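Local structure of dipeptidase AC. Metallo peptidase. MEROPS family M19 (Rhodobacter sphaeroides, 3LY0) at residues R168-V176 against E188-L197; T247-R255 against D290-E298. The protein probably hydrolyses dipeptides as a zinc-dependent dipeptidase of the M19 family, and here holds a phosphinate mimic of L-Ala-D-Ala at its two-zinc centre. All coordinates share one frame; numbering follows the deposited sequence.

In the fold
All four segments belong to one M19 peptidase chain of the TIM-barrel clan, and the two contacts follow one another in series, neither nested nor crossed. Contact 1 comes first: the loop after strand 159-163 runs through 168-176, the chain passes the short strand 179-180, and the segment 188-197 brings it back beside that loop as helix 192-204 begins. Strands 207-208 and 230-231 and helix 215-224 then intervene. Contact 2 closes a longer excursion, in which helix 248-256 leads into strand 260-263 and helix 283-296 returns to pack against it ahead of strand 301-303. The contact centres lie about 24 Å apart, and the nearest atoms of the two remain about 8 Å apart.

Contact 1: residues R168-V176 against E188-L197; sequences RPTVFGHGV and EGLTEAGRRL
An N-capped helix start receives a type I beta turn here: T191, the N-cap of helix 192-204, meets the turn T170-G173 at the carbonyls of V171 and F172. T191 OG1 donates to V171 O at 2.6 Å and accepts the capping bond from G194 N at 3.0 Å. T191 N donates to F172 O at 3.1 Å, from well above the carbonyl plane. A chi1 of 64° tucks OG1 in over the T191 backbone, where one hydroxyl can serve both helix and turn. A valine in place of T191 would probably leave G194 N without its cap and V171 O without its hydroxyl donor. The F172 ring lies between V171 CG2 over one face and L197 CD2 over the other, the latter a CH-pi contact 3.9 Å from the ring centroid. Its edge looks onto the helix backbone at A193 and G194, and F172 CD1 meets A193 CB at 3.9 Å. G194 has no side chain, which lets F172 O come within 3.3 Å of G194 CA. Further along, a water accepts from H174 N and sits 2.8 Å from E188 O, which N214 ND2 also binds. The whole is a loop seated on a capped helix N terminus in the TIM-barrel-type fold.

Contact 2: residues T247-R255 against D290-E298; sequences TDRQLAMIR and DHLIDRLGE
H291 holds its ring anti to the backbone N (chi1 -168°), D248 turns its carboxylate beside its own N (chi1 -75°), and the two groups meet nearly coplanar between two packed helices of the TIM-barrel-type fold. H291 NE2 donates to the syn side of D248 OD1 at 2.8 Å, almost straight at 176°. The other oxygen, D248 OD2, lies 3.4 Å from R295 NH1, a salt bridge of charge alone because the oxygen sits well out of the guanidinium plane. R295 NE also pairs with D294 OD1, extending the network along its own helix. Next to this polar group, L251 enters as a knob into the hole formed by H291, L292, R295 and L296; L251 CD2 reaches L292 CD2 at 3.8 Å. L296 CD2 reaches helix 248-256, touching I254 CG2 at 3.8 Å, and I254 and L296 both continue onto V261 of strand 260-263. At the far end R255 stretches out from CG to NE across the last turn of helix 283-296, with L296 O and G297 N over one guanidinium face. R255 NH1 donates to R295 O at 2.6 Å, from above that carbonyl's plane, and to a water that in turn donates to D294 O.

Contact 1: residues R168-V176 against E188-L197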
loop_
_atom_site.group_PDB
_atom_site.type_symbol
_atom_site.label_atom_id
_atom_site.label_comp_id
_atom_site.label_asym_id
_atom_site.label_seq_id
_atom_site.Cartn_x
_atom_site.Cartn_y
_atom_site.Cartn_z
ATOM N N ARG A 168 -12.082 -7.743 2.979
ATOM C CA ARG A 168 -13.467 -7.920 2.553
ATOM C C ARG A 168 -13.466 -9.008 1.484
ATOM O O ARG A 168 -12.547 -9.067 0.677
ATOM C CB ARG A 168 -13.974 -6.593 1.977
ATOM C CG ARG A 168 -15.389 -6.607 1.413
ATOM C CD ARG A 168 -15.775 -5.202 0.953
ATOM N NE ARG A 168 -14.850 -4.716 -0.070
ATOM C CZ ARG A 168 -14.484 -3.450 -0.227
ATOM N NH1 ARG A 168 -14.963 -2.502 0.565
ATOM N NH2 ARG A 168 -13.628 -3.137 -1.194
ATOM N N PRO A 169 -14.473 -9.900 1.494
ATOM C CA PRO A 169 -14.448 -11.003 0.527
ATOM C C PRO A 169 -14.626 -10.516 -0.912
ATOM O O PRO A 169 -15.346 -9.542 -1.135
ATOM C CB PRO A 169 -15.650 -11.860 0.952
ATOM C CG PRO A 169 -16.560 -10.913 1.667
ATOM C CD PRO A 169 -15.626 -9.988 2.409
ATOM N N THR A 170 -13.984 -11.194 -1.860
ATOM C CA THR A 170 -14.181 -10.912 -3.282
ATOM C C THR A 170 -14.404 -12.232 -4.013
ATOM O O THR A 170 -14.283 -13.300 -3.410
ATOM C CB THR A 170 -12.953 -10.234 -3.913
ATOM O OG1 THR A 170 -11.890 -11.187 -4.044
ATOM C CG2 THR A 170 -12.494 -9.034 -3.086
ATOM N N VAL A 171 -14.718 -12.169 -5.306
ATOM C CA VAL A 171 -14.846 -13.392 -6.096
ATOM C C VAL A 171 -13.519 -14.140 -6.230
ATOM O O VAL A 171 -13.480 -15.256 -6.739
ATOM C CB VAL A 171 -15.420 -13.114 -7.506
ATOM C CG1 VAL A 171 -16.819 -12.529 -7.403
ATOM C CG2 VAL A 171 -14.509 -12.191 -8.309
ATOM N N PHE A 172 -12.426 -13.526 -5.770
ATOM C CA PHE A 172 -11.086 -14.067 -5.994
ATOM C C PHE A 172 -10.483 -14.714 -4.752
ATOM O O PHE A 172 -9.510 -15.449 -4.848
ATOM C CB PHE A 172 -10.144 -12.960 -6.491
ATOM C CG PHE A 172 -10.600 -12.323 -7.762
ATOM C CD1 PHE A 172 -10.594 -13.045 -8.941
ATOM C CD2 PHE A 172 -11.057 -11.018 -7.774
ATOM C CE1 PHE A 172 -11.035 -12.478 -10.123
ATOM C CE2 PHE A 172 -11.506 -10.444 -8.953
ATOM C CZ PHE A 172 -11.488 -11.171 -10.128
ATOM N N GLY A 173 -11.062 -14.428 -3.596
ATOM C CA GLY A 173 -10.485 -14.873 -2.345
ATOM C C GLY A 173 -10.884 -13.986 -1.197
ATOM O O GLY A 173 -11.850 -13.219 -1.282
ATOM N N HIS A 174 -10.134 -14.113 -0.106
ATOM C CA HIS A 174 -10.536 -13.558 1.173
ATOM C C HIS A 174 -9.452 -12.752 1.855
ATOM O O HIS A 174 -8.296 -13.168 1.913
ATOM C CB HIS A 174 -11.012 -14.687 2.086
ATOM C CG HIS A 174 -12.128 -15.481 1.491
ATOM N ND1 HIS A 174 -13.445 -15.105 1.612
ATOM C CD2 HIS A 174 -12.118 -16.590 0.715
ATOM C CE1 HIS A 174 -14.207 -15.967 0.958
ATOM N NE2 HIS A 174 -13.426 -16.877 0.405
ATOM N N GLY A 175 -9.849 -11.585 2.352
ATOM C CA GLY A 175 -8.962 -10.714 3.105
ATOM C C GLY A 175 -9.131 -10.889 4.604
ATOM O O GLY A 175 -10.145 -11.415 5.088
ATOM N N VAL A 176 -8.144 -10.430 5.361
ATOM C CA VAL A 176 -8.220 -10.561 6.806
ATOM C C VAL A 176 -9.175 -9.531 7.369
ATOM O O VAL A 176 -9.229 -8.402 6.900
ATOM C CB VAL A 176 -6.836 -10.382 7.500
ATOM C CG1 VAL A 176 -5.865 -11.460 7.067
ATOM C CG2 VAL A 176 -6.263 -8.967 7.279
ATOM N N GLU A 188 -10.580 -18.767 4.214
ATOM C CA GLU A 188 -10.274 -19.611 3.069
ATOM C C GLU A 188 -9.295 -18.964 2.098
ATOM O O GLU A 188 -9.129 -17.742 2.081
ATOM C CB GLU A 188 -11.557 -19.969 2.318
ATOM C CG GLU A 188 -12.566 -20.749 3.141
ATOM C CD GLU A 188 -13.854 -21.021 2.383
ATOM O OE1 GLU A 188 -14.748 -21.680 2.955
ATOM O OE2 GLU A 188 -13.977 -20.577 1.217
ATOM N N GLY A 189 -8.649 -19.793 1.288
ATOM C CA GLY A 189 -7.710 -19.309 0.298
ATOM C C GLY A 189 -8.361 -18.789 -0.970
ATOM O O GLY A 189 -9.548 -18.451 -0.981
ATOM N N LEU A 190 -7.568 -18.716 -2.030
ATOM C CA LEU A 190 -8.042 -18.213 -3.309
ATOM C C LEU A 190 -9.115 -19.119 -3.881
ATOM O O LEU A 190 -9.093 -20.341 -3.686
ATOM C CB LEU A 190 -6.903 -18.121 -4.319
ATOM C CG LEU A 190 -5.770 -17.160 -3.966
ATOM C CD1 LEU A 190 -4.776 -17.105 -5.101
ATOM C CD2 LEU A 190 -6.325 -15.770 -3.635
ATOM N N THR A 191 -10.058 -18.504 -4.585
ATOM C CA THR A 191 -11.034 -19.236 -5.381
ATOM C C THR A 191 -10.395 -19.621 -6.710
ATOM O O THR A 191 -9.270 -19.222 -7.016
ATOM C CB THR A 191 -12.243 -18.359 -5.687
ATOM O OG1 THR A 191 -11.810 -17.261 -6.504
ATOM C CG2 THR A 191 -12.888 -17.828 -4.416
ATOM N N GLU A 192 -11.115 -20.390 -7.528
ATOM C CA GLU A 192 -10.593 -20.753 -8.826
ATOM C C GLU A 192 -10.331 -19.478 -9.640
ATOM O O GLU A 192 -9.314 -19.362 -10.327
ATOM C CB GLU A 192 -11.561 -21.702 -9.544
ATOM C CG GLU A 192 -10.948 -22.408 -10.748
ATOM C CD GLU A 192 -11.115 -21.623 -12.034
ATOM O OE1 GLU A 192 -12.029 -20.770 -12.090
ATOM O OE2 GLU A 192 -10.341 -21.867 -12.988
ATOM N N ALA A 193 -11.249 -18.520 -9.533
ATOM C CA ALA A 193 -11.078 -17.235 -10.212
ATOM C C ALA A 193 -9.819 -16.513 -9.726
ATOM O O ALA A 193 -9.100 -15.909 -10.525
ATOM C CB ALA A 193 -12.304 -16.363 -10.017
ATOM N N GLY A 194 -9.562 -16.580 -8.422
ATOM C CA GLY A 194 -8.355 -16.002 -7.853
ATOM C C GLY A 194 -7.089 -16.642 -8.398
ATOM O O GLY A 194 -6.092 -15.969 -8.658
ATOM N N ARG A 195 -7.120 -17.959 -8.579
ATOM C CA ARG A 195 -5.986 -18.651 -9.164
ATOM C C ARG A 195 -5.779 -18.194 -10.608
ATOM O O ARG A 195 -4.653 -17.936 -11.028
ATOM C CB ARG A 195 -6.172 -20.174 -9.063
ATOM C CG ARG A 195 -6.231 -20.651 -7.617
ATOM C CD ARG A 195 -6.082 -22.164 -7.475
ATOM N NE ARG A 195 -7.263 -22.901 -7.918
ATOM C CZ ARG A 195 -8.343 -23.123 -7.169
ATOM N NH1 ARG A 195 -8.409 -22.656 -5.928
ATOM N NH2 ARG A 195 -9.365 -23.813 -7.665
ATOM N N ARG A 196 -6.868 -18.072 -11.369
ATOM C CA ARG A 196 -6.758 -17.533 -12.722
ATOM C C ARG A 196 -6.253 -16.090 -12.736
ATOM O O ARG A 196 -5.480 -15.705 -13.616
ATOM C CB ARG A 196 -8.081 -17.661 -13.479
ATOM C CG ARG A 196 -8.409 -19.099 -13.877
ATOM C CD ARG A 196 -9.670 -19.185 -14.737
ATOM N NE ARG A 196 -10.885 -18.908 -13.977
ATOM C CZ ARG A 196 -11.573 -17.775 -14.067
ATOM N NH1 ARG A 196 -11.163 -16.812 -14.883
ATOM N NH2 ARG A 196 -12.668 -17.602 -13.343
ATOM N N LEU A 197 -6.695 -15.302 -11.760
ATOM C CA LEU A 197 -6.229 -13.921 -11.620
ATOM C C LEU A 197 -4.715 -13.832 -11.401
ATOM O O LEU A 197 -4.042 -12.993 -12.002
ATOM C CB LEU A 197 -6.982 -13.214 -10.493
ATOM C CG LEU A 197 -6.560 -11.771 -10.216
ATOM C CD1 LEU A 197 -6.947 -10.850 -11.372
ATOM C CD2 LEU A 197 -7.199 -11.302 -8.937
HETATM O O HOH W 1 -7.906 -15.832 0.391
#

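Contact 2: residues T247-R255 against D290-E298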
loop_
_atom_site.group_PDB
_atom_site.type_symbol
_atom_site.label_atom_id
_atom_site.label_comp_id
_atom_site.label_asym_id
_atom_site.label_seq_id
_atom_site.Cartn_x
_atom_site.Cartn_y
_atom_site.Cartn_z
ATOM N N THR A 247 3.871 -12.921 9.324
ATOM C CA THR A 247 4.626 -13.794 10.229
ATOM C C THR A 247 6.024 -14.042 9.675
ATOM O O THR A 247 6.303 -13.779 8.497
ATOM C CB THR A 247 3.946 -15.154 10.403
ATOM O OG1 THR A 247 4.044 -15.896 9.178
ATOM C CG2 THR A 247 2.477 -14.983 10.770
ATOM N N ASP A 248 6.912 -14.546 10.525
ATOM C CA ASP A 248 8.268 -14.835 10.079
ATOM C C ASP A 248 8.278 -15.866 8.957
ATOM O O ASP A 248 9.119 -15.802 8.056
ATOM C CB ASP A 248 9.148 -15.293 11.250
ATOM C CG ASP A 248 9.553 -14.146 12.162
ATOM O OD1 ASP A 248 9.250 -12.974 11.851
ATOM O OD2 ASP A 248 10.183 -14.426 13.202
ATOM N N ARG A 249 7.334 -16.803 9.003
ATOM C CA ARG A 249 7.207 -17.799 7.951
ATOM C C ARG A 249 6.863 -17.120 6.631
ATOM O O ARG A 249 7.434 -17.435 5.589
ATOM C CB ARG A 249 6.144 -18.837 8.299
ATOM C CG ARG A 249 6.125 -20.014 7.325
ATOM C CD ARG A 249 4.921 -20.908 7.528
ATOM N NE ARG A 249 3.680 -20.191 7.248
ATOM C CZ ARG A 249 3.124 -20.104 6.042
ATOM N NH1 ARG A 249 3.691 -20.705 5.003
ATOM N NH2 ARG A 249 2.005 -19.421 5.876
ATOM N N GLN A 250 5.927 -16.181 6.687
ATOM C CA GLN A 250 5.571 -15.422 5.493
ATOM C C GLN A 250 6.752 -14.582 4.986
ATOM O O GLN A 250 7.024 -14.511 3.784
ATOM C CB GLN A 250 4.364 -14.534 5.776
ATOM C CG GLN A 250 3.061 -15.292 5.940
ATOM C CD GLN A 250 1.921 -14.371 6.296
ATOM O OE1 GLN A 250 1.961 -13.696 7.316
ATOM N NE2 GLN A 250 0.901 -14.317 5.441
ATOM N N LEU A 251 7.456 -13.937 5.908
ATOM C CA LEU A 251 8.629 -13.161 5.531
ATOM C C LEU A 251 9.671 -14.037 4.824
ATOM O O LEU A 251 10.304 -13.603 3.858
ATOM C CB LEU A 251 9.245 -12.466 6.754
ATOM C CG LEU A 251 8.397 -11.389 7.431
ATOM C CD1 LEU A 251 9.111 -10.887 8.678
ATOM C CD2 LEU A 251 8.103 -10.227 6.495
ATOM N N ALA A 252 9.867 -15.258 5.317
ATOM C CA ALA A 252 10.861 -16.146 4.721
ATOM C C ALA A 252 10.484 -16.496 3.285
ATOM O O ALA A 252 11.343 -16.585 2.417
ATOM C CB ALA A 252 11.023 -17.409 5.560
ATOM N N MET A 253 9.196 -16.695 3.043
ATOM C CA MET A 253 8.720 -16.981 1.697
ATOM C C MET A 253 8.913 -15.770 0.779
ATOM O O MET A 253 9.322 -15.915 -0.371
ATOM C CB MET A 253 7.264 -17.442 1.759
ATOM C CG MET A 253 7.085 -18.664 2.668
ATOM S SD MET A 253 5.415 -18.961 3.284
ATOM C CE MET A 253 4.565 -19.212 1.747
ATOM N N ILE A 254 8.633 -14.575 1.295
ATOM C CA ILE A 254 8.846 -13.353 0.525
ATOM C C ILE A 254 10.329 -13.221 0.173
ATOM O O ILE A 254 10.682 -12.925 -0.974
ATOM C CB ILE A 254 8.333 -12.114 1.291
ATOM C CG1 ILE A 254 6.801 -12.151 1.388
ATOM C CG2 ILE A 254 8.823 -10.817 0.636
ATOM C CD1 ILE A 254 6.207 -11.144 2.373
ATOM N N ARG A 255 11.198 -13.455 1.155
ATOM C CA ARG A 255 12.634 -13.398 0.917
ATOM C C ARG A 255 13.068 -14.359 -0.186
ATOM O O ARG A 255 13.824 -13.979 -1.081
ATOM C CB ARG A 255 13.431 -13.697 2.195
ATOM C CG ARG A 255 14.930 -13.427 2.006
ATOM C CD ARG A 255 15.795 -13.725 3.237
ATOM N NE ARG A 255 17.169 -13.263 3.013
ATOM C CZ ARG A 255 17.937 -12.670 3.924
ATOM N NH1 ARG A 255 17.492 -12.465 5.149
ATOM N NH2 ARG A 255 19.168 -12.289 3.602
ATOM N N ASP A 290 13.923 -2.916 11.744
ATOM C CA ASP A 290 15.007 -3.837 12.062
ATOM C C ASP A 290 14.588 -5.271 11.822
ATOM O O ASP A 290 15.348 -6.067 11.273
ATOM C CB ASP A 290 15.426 -3.718 13.525
ATOM C CG ASP A 290 16.348 -2.535 13.797
ATOM O OD1 ASP A 290 16.851 -1.893 12.846
ATOM O OD2 ASP A 290 16.572 -2.255 14.995
ATOM N N HIS A 291 13.387 -5.622 12.268
ATOM C CA HIS A 291 12.931 -6.999 12.133
ATOM C C HIS A 291 12.770 -7.380 10.667
ATOM O O HIS A 291 13.185 -8.461 10.244
ATOM C CB HIS A 291 11.623 -7.239 12.895
ATOM C CG HIS A 291 11.267 -8.685 13.024
ATOM N ND1 HIS A 291 11.663 -9.450 14.100
ATOM C CD2 HIS A 291 10.577 -9.512 12.207
ATOM C CE1 HIS A 291 11.222 -10.686 13.942
ATOM N NE2 HIS A 291 10.561 -10.750 12.801
ATOM N N LEU A 292 12.165 -6.485 9.894
ATOM C CA LEU A 292 11.976 -6.725 8.465
ATOM C C LEU A 292 13.314 -6.827 7.741
ATOM O O LEU A 292 13.525 -7.752 6.960
ATOM C CB LEU A 292 11.112 -5.629 7.841
ATOM C CG LEU A 292 9.659 -5.589 8.332
ATOM C CD1 LEU A 292 8.976 -4.327 7.836
ATOM C CD2 LEU A 292 8.898 -6.813 7.849
ATOM N N ILE A 293 14.217 -5.890 8.021
ATOM C CA ILE A 293 15.519 -5.882 7.370
ATOM C C ILE A 293 16.314 -7.134 7.714
ATOM O O ILE A 293 16.963 -7.732 6.861
ATOM C CB ILE A 293 16.316 -4.613 7.721
ATOM C CG1 ILE A 293 15.626 -3.392 7.106
ATOM C CG2 ILE A 293 17.750 -4.717 7.200
ATOM C CD1 ILE A 293 16.095 -2.064 7.644
ATOM N N ASP A 294 16.260 -7.534 8.979
ATOM C CA ASP A 294 17.004 -8.706 9.416
ATOM C C ASP A 294 16.568 -9.984 8.704
ATOM O O ASP A 294 17.402 -10.810 8.333
ATOM C CB ASP A 294 16.861 -8.890 10.929
ATOM C CG ASP A 294 17.744 -9.995 11.457
ATOM O OD1 ASP A 294 17.291 -11.159 11.481
ATOM O OD2 ASP A 294 18.895 -9.698 11.836
ATOM N N ARG A 295 15.263 -10.158 8.520
ATOM C CA ARG A 295 14.755 -11.397 7.951
ATOM C C ARG A 295 14.651 -11.341 6.423
ATOM O O ARG A 295 14.948 -12.317 5.737
ATOM C CB ARG A 295 13.404 -11.764 8.574
ATOM C CG ARG A 295 13.404 -11.817 10.115
ATOM C CD ARG A 295 14.567 -12.630 10.688
ATOM N NE ARG A 295 14.664 -12.498 12.145
ATOM C CZ ARG A 295 14.155 -13.364 13.020
ATOM N NH1 ARG A 295 13.515 -14.447 12.600
ATOM N NH2 ARG A 295 14.295 -13.150 14.322
ATOM N N LEU A 296 14.228 -10.205 5.884
ATOM C CA LEU A 296 14.071 -10.088 4.434
ATOM C C LEU A 296 15.365 -9.770 3.697
ATOM O O LEU A 296 15.519 -10.113 2.523
ATOM C CB LEU A 296 13.041 -9.013 4.103
ATOM C CG LEU A 296 11.623 -9.321 4.554
ATOM C CD1 LEU A 296 10.787 -8.046 4.473
ATOM C CD2 LEU A 296 11.033 -10.446 3.694
ATOM N N GLY A 297 16.280 -9.096 4.383
ATOM C CA GLY A 297 17.487 -8.596 3.754
ATOM C C GLY A 297 17.339 -7.128 3.409
ATOM O O GLY A 297 16.220 -6.636 3.213
ATOM N N GLU A 298 18.470 -6.437 3.311
ATOM C CA GLU A 298 18.490 -5.002 3.086
ATOM C C GLU A 298 17.886 -4.572 1.761
ATOM O O GLU A 298 17.531 -3.413 1.603
ATOM C CB GLU A 298 19.926 -4.466 3.143
ATOM C CG GLU A 298 20.563 -4.469 4.522
ATOM C CD GLU A 298 21.954 -3.858 4.510
ATOM O OE1 GLU A 298 22.496 -3.630 3.409
ATOM O OE2 GLU A 298 22.494 -3.598 5.605
HETATM O O HOH W 2 19.536 -10.864 6.455
#